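Local coordinates for RahU protein (Pseudomonas aeruginosa PAO1, PDB 6ZC2) that interacts with membrane ceramide phosphorylethanolamine as a bacterial member of the aegerolysin family of beta-sandwich proteins, at residues G71-F76 / S89-W94. Numbering follows the deposited sequence.
With EDO (1,2-ethanediol), chain D.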
ATOM      1  N   GLY A  71      -7.989  12.926  -4.911  1.00 14.38           N
ATOM      2  CA  GLY A  71      -7.684  11.514  -5.094  1.00 13.78           C
ATOM      3  C   GLY A  71      -7.318  10.825  -3.795  1.00 12.57           C
ATOM      4  O   GLY A  71      -7.938  11.054  -2.748  1.00 12.58           O
ATOM      5  N   THR A  72      -6.308   9.957  -3.861  1.00 11.73           N
ATOM      6  CA  THR A  72      -5.827   9.245  -2.688  1.00 10.72           C
ATOM      7  C   THR A  72      -4.319   9.416  -2.561  1.00 11.53           C
ATOM      8  O   THR A  72      -3.587   9.335  -3.554  1.00 11.76           O
ATOM      9  CB  THR A  72      -6.212   7.745  -2.694  1.00 11.50           C
ATOM     10  OG1 THR A  72      -5.513   7.099  -1.628  1.00 11.31           O
ATOM     11  CG2 THR A  72      -5.857   7.053  -4.019  1.00 12.25           C
ATOM     12  N   GLN A  73      -3.864   9.652  -1.329  1.00 11.24           N
ATOM     13  CA  GLN A  73      -2.447   9.808  -1.016  1.00 11.43           C
ATOM     14  C   GLN A  73      -2.240   9.369   0.426  1.00 10.32           C
ATOM     15  O   GLN A  73      -2.958   9.836   1.316  1.00 11.78           O
ATOM     16  CB  GLN A  73      -2.019  11.270  -1.183  1.00 12.98           C
ATOM     17  CG  GLN A  73      -0.555  11.509  -0.869  1.00 14.84           C
ATOM     18  CD  GLN A  73      -0.146  12.949  -1.074  1.00 17.82           C
ATOM     19  OE1 GLN A  73      -0.967  13.858  -0.952  1.00 20.22           O
ATOM     20  NE2 GLN A  73       1.122  13.167  -1.404  1.00 19.73           N
ATOM     21  N   GLY A  74      -1.273   8.485   0.654  1.00 10.42           N
ATOM     22  CA  GLY A  74      -1.063   7.978   2.000  1.00 10.49           C
ATOM     23  C   GLY A  74       0.123   7.039   2.066  1.00  9.89           C
ATOM     24  O   GLY A  74       0.941   6.974   1.143  1.00 10.42           O
ATOM     25  N   SER A  75       0.209   6.312   3.182  1.00  9.61           N
ATOM     26  CA  SER A  75       1.320   5.392   3.406  1.00  9.41           C
ATOM     27  C   SER A  75       0.950   4.352   4.456  1.00  9.74           C
ATOM     28  O   SER A  75      -0.019   4.513   5.206  1.00 10.60           O
ATOM     29  CB  SER A  75       2.577   6.135   3.861  1.00 11.82           C
ATOM     30  OG  SER A  75       2.389   6.700   5.141  1.00 14.43           O
ATOM     31  N   PHE A  76       1.753   3.286   4.508  1.00  9.39           N
ATOM     32  CA  PHE A  76       1.733   2.339   5.618  1.00  9.16           C
ATOM     33  C   PHE A  76       3.139   1.778   5.815  1.00  9.05           C
ATOM     34  O   PHE A  76       3.944   1.735   4.877  1.00  9.53           O
ATOM     35  CB  PHE A  76       0.690   1.209   5.460  1.00  9.76           C
ATOM     36  CG  PHE A  76       0.886   0.343   4.238  1.00  9.68           C
ATOM     37  CD1 PHE A  76       1.745  -0.757   4.260  1.00  9.87           C
ATOM     38  CD2 PHE A  76       0.190   0.620   3.065  1.00 10.21           C
ATOM     39  CE1 PHE A  76       1.917  -1.549   3.124  1.00 10.60           C
ATOM     40  CE2 PHE A  76       0.361  -0.162   1.934  1.00 10.94           C
ATOM     41  CZ  PHE A  76       1.221  -1.250   1.962  1.00 11.06           C
ATOM     42  N   SER A  89       4.359   4.112   0.130  1.00  9.09           N
ATOM     43  CA  SER A  89       3.671   5.390  -0.024  0.57 10.25           C
ATOM     44  C   SER A  89       3.159   5.526  -1.452  1.00  9.96           C
ATOM     45  O   SER A  89       3.720   4.943  -2.379  1.00 10.89           O
ATOM     46  CB  SER A  89       4.611   6.576   0.262  0.57 12.44           C
ATOM     47  OG  SER A  89       5.044   6.590   1.608  0.57 15.05           O
ATOM     48  N   TRP A  90       2.106   6.333  -1.634  1.00 10.14           N
ATOM     49  CA  TRP A  90       1.540   6.548  -2.967  1.00 10.28           C
ATOM     50  C   TRP A  90       0.870   7.916  -3.049  1.00 11.14           C
ATOM     51  O   TRP A  90       0.490   8.516  -2.035  1.00 11.37           O
ATOM     52  CB  TRP A  90       0.508   5.464  -3.351  1.00 10.46           C
ATOM     53  CG  TRP A  90      -0.735   5.544  -2.500  1.00  9.91           C
ATOM     54  CD1 TRP A  90      -1.882   6.249  -2.770  1.00 11.04           C
ATOM     55  CD2 TRP A  90      -0.925   4.951  -1.208  1.00  9.73           C
ATOM     56  NE1 TRP A  90      -2.771   6.118  -1.728  1.00 10.68           N
ATOM     57  CE2 TRP A  90      -2.208   5.331  -0.759  1.00  9.94           C
ATOM     58  CE3 TRP A  90      -0.134   4.133  -0.388  1.00  9.74           C
ATOM     59  CZ2 TRP A  90      -2.721   4.915   0.468  1.00 10.73           C
ATOM     60  CZ3 TRP A  90      -0.643   3.729   0.830  1.00 10.53           C
ATOM     61  CH2 TRP A  90      -1.921   4.123   1.248  1.00 10.96           C
ATOM     62  N   ASP A  91       0.690   8.380  -4.290  1.00 11.86           N
ATOM     63  CA  ASP A  91      -0.016   9.625  -4.578  1.00 13.07           C
ATOM     64  C   ASP A  91      -0.713   9.478  -5.924  1.00 12.96           C
ATOM     65  O   ASP A  91      -0.047   9.282  -6.946  1.00 13.91           O
ATOM     66  CB  ASP A  91       0.961  10.802  -4.604  1.00 14.30           C
ATOM     67  CG  ASP A  91       0.281  12.109  -4.942  0.90 16.03           C
ATOM     68  OD1 ASP A  91      -0.874  12.309  -4.508  0.90 15.89           O
ATOM     69  OD2 ASP A  91       0.904  12.940  -5.637  0.90 18.70           O
ATOM     70  N   ASP A  92      -2.046   9.571  -5.916  1.00 12.94           N
ATOM     71  CA  ASP A  92      -2.894   9.424  -7.102  1.00 13.23           C
ATOM     72  C   ASP A  92      -3.784  10.660  -7.154  1.00 13.56           C
ATOM     73  O   ASP A  92      -4.898  10.654  -6.609  1.00 13.46           O
ATOM     74  CB  ASP A  92      -3.724   8.142  -6.986  1.00 13.76           C
ATOM     75  CG  ASP A  92      -4.581   7.853  -8.214  1.00 13.43           C
ATOM     76  OD1 ASP A  92      -4.648   8.698  -9.137  1.00 15.36           O
ATOM     77  OD2 ASP A  92      -5.195   6.761  -8.240  1.00 14.44           O
ATOM     78  N   PRO A  93      -3.332  11.738  -7.799  1.00 15.06           N
ATOM     79  CA  PRO A  93      -4.108  12.987  -7.794  1.00 15.42           C
ATOM     80  C   PRO A  93      -5.333  12.927  -8.698  1.00 16.78           C
ATOM     81  O   PRO A  93      -5.429  12.125  -9.631  1.00 17.85           O
ATOM     82  CB  PRO A  93      -3.113  14.038  -8.310  1.00 16.37           C
ATOM     83  CG  PRO A  93      -1.760  13.395  -8.209  1.00 17.45           C
ATOM     84  CD  PRO A  93      -2.000  11.929  -8.401  1.00 15.91           C
ATOM     85  N   TRP A  94      -6.277  13.825  -8.407  1.00 18.30           N
ATOM     86  CA  TRP A  94      -7.490  13.946  -9.211  1.00 19.78           C
ATOM     87  C   TRP A  94      -7.278  14.837 -10.431  1.00 22.46           C
ATOM     88  O   TRP A  94      -7.779  14.529 -11.519  1.00 22.82           O
ATOM     89  CB  TRP A  94      -8.628  14.508  -8.355  1.00 21.37           C
ATOM     90  CG  TRP A  94      -9.865  14.859  -9.134  1.00 22.59           C
ATOM     91  CD1 TRP A  94     -10.892  14.020  -9.465  1.00 22.97           C
ATOM     92  CD2 TRP A  94     -10.212  16.145  -9.670  1.00 23.91           C
ATOM     93  NE1 TRP A  94     -11.850  14.702 -10.178  1.00 23.87           N
ATOM     94  CE2 TRP A  94     -11.458  16.006 -10.317  1.00 24.81           C
ATOM     95  CE3 TRP A  94      -9.588  17.398  -9.671  1.00 24.47           C
ATOM     96  CZ2 TRP A  94     -12.091  17.071 -10.957  1.00 26.52           C
ATOM     97  CZ3 TRP A  94     -10.221  18.456 -10.306  1.00 26.39           C
ATOM     98  CH2 TRP A  94     -11.458  18.284 -10.939  1.00 27.02           C
TER
HETATM   99  C1  EDO D 203      -5.048  14.434  -3.707  0.90 20.03           C
HETATM  100  O1  EDO D 203      -5.757  14.479  -4.945  0.85 16.93           O
HETATM  101  C2  EDO D 203      -3.847  13.509  -3.868  0.95 18.87           C
HETATM  102  O2  EDO D 203      -2.842  14.132  -4.679  0.95 18.84           O
HETATM  103  O   HOH W   1       3.080  10.776  -1.682  1.00 33.24           O
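Ser89 faces Ser75 in a non-hydrogen-bonded pair of an antiparallel ladder, its OG 3.4 Å from Ser75 CB, while the Ser75 hydroxyl bonds to Thr26 on the next strand.

Trp90 has the largest share of the contact, 120 Å² of its surface being covered by the other segment. Its backbone N and O exchange hydrogen bonds with Gly74, and CG sits between the backbone N and the carbonyl carbon (chi1 67°), a torsion that folds the indole back across the ladder so that one face lies against Gly74. The evidence for face packing is a CH-pi contact: Gly74 CA lies 4.0 Å from the centroid of the six-membered ring, 18° off its normal. With no side chain on Gly74, the ring lies directly against its backbone, CE3 3.4 Å from Gly74 O. At the indole's edge, NE1 donates to Thr72 OG1 over 2.9 Å, nearly straight (173°) and in the ring plane. Ser62 OG also bonds to that hydroxyl and so positions the acceptor; the edge bond together with Gly74 over one face restrains the ring's rotation. CZ3, farther round the rim, touches Phe76 CD2 at 3.9 Å, the two side chains crossing at about a right angle.

Asp91 turns to the opposite face of the sheet, where its carboxylate stacks on the Gln73 amide in nearly parallel planes, Gln73 CD 3.6 Å from Asp91 OD1. An ethanediol, probably from the crystallisation liquor, donates from O2 to Asp91 OD1 and accepts from Gly71 N.

Asp92 closes the ladder: its N reaches Thr72 O at 2.8 Å, its O accepts from Thr72 N, and OD2 is held by Ile125 N.

These segments form the open end of the hairpin of strands 72-80 and 83-92, within a five-stranded antiparallel sheet, flanked by strand 19-27 beside 72-80 and by strand 101-106 beside 83-92. Trp90 and Phe76 point into the sandwich, meeting Phe32 and Ile60 respectively, from strands 29-34 and 58-63 of the facing sheet.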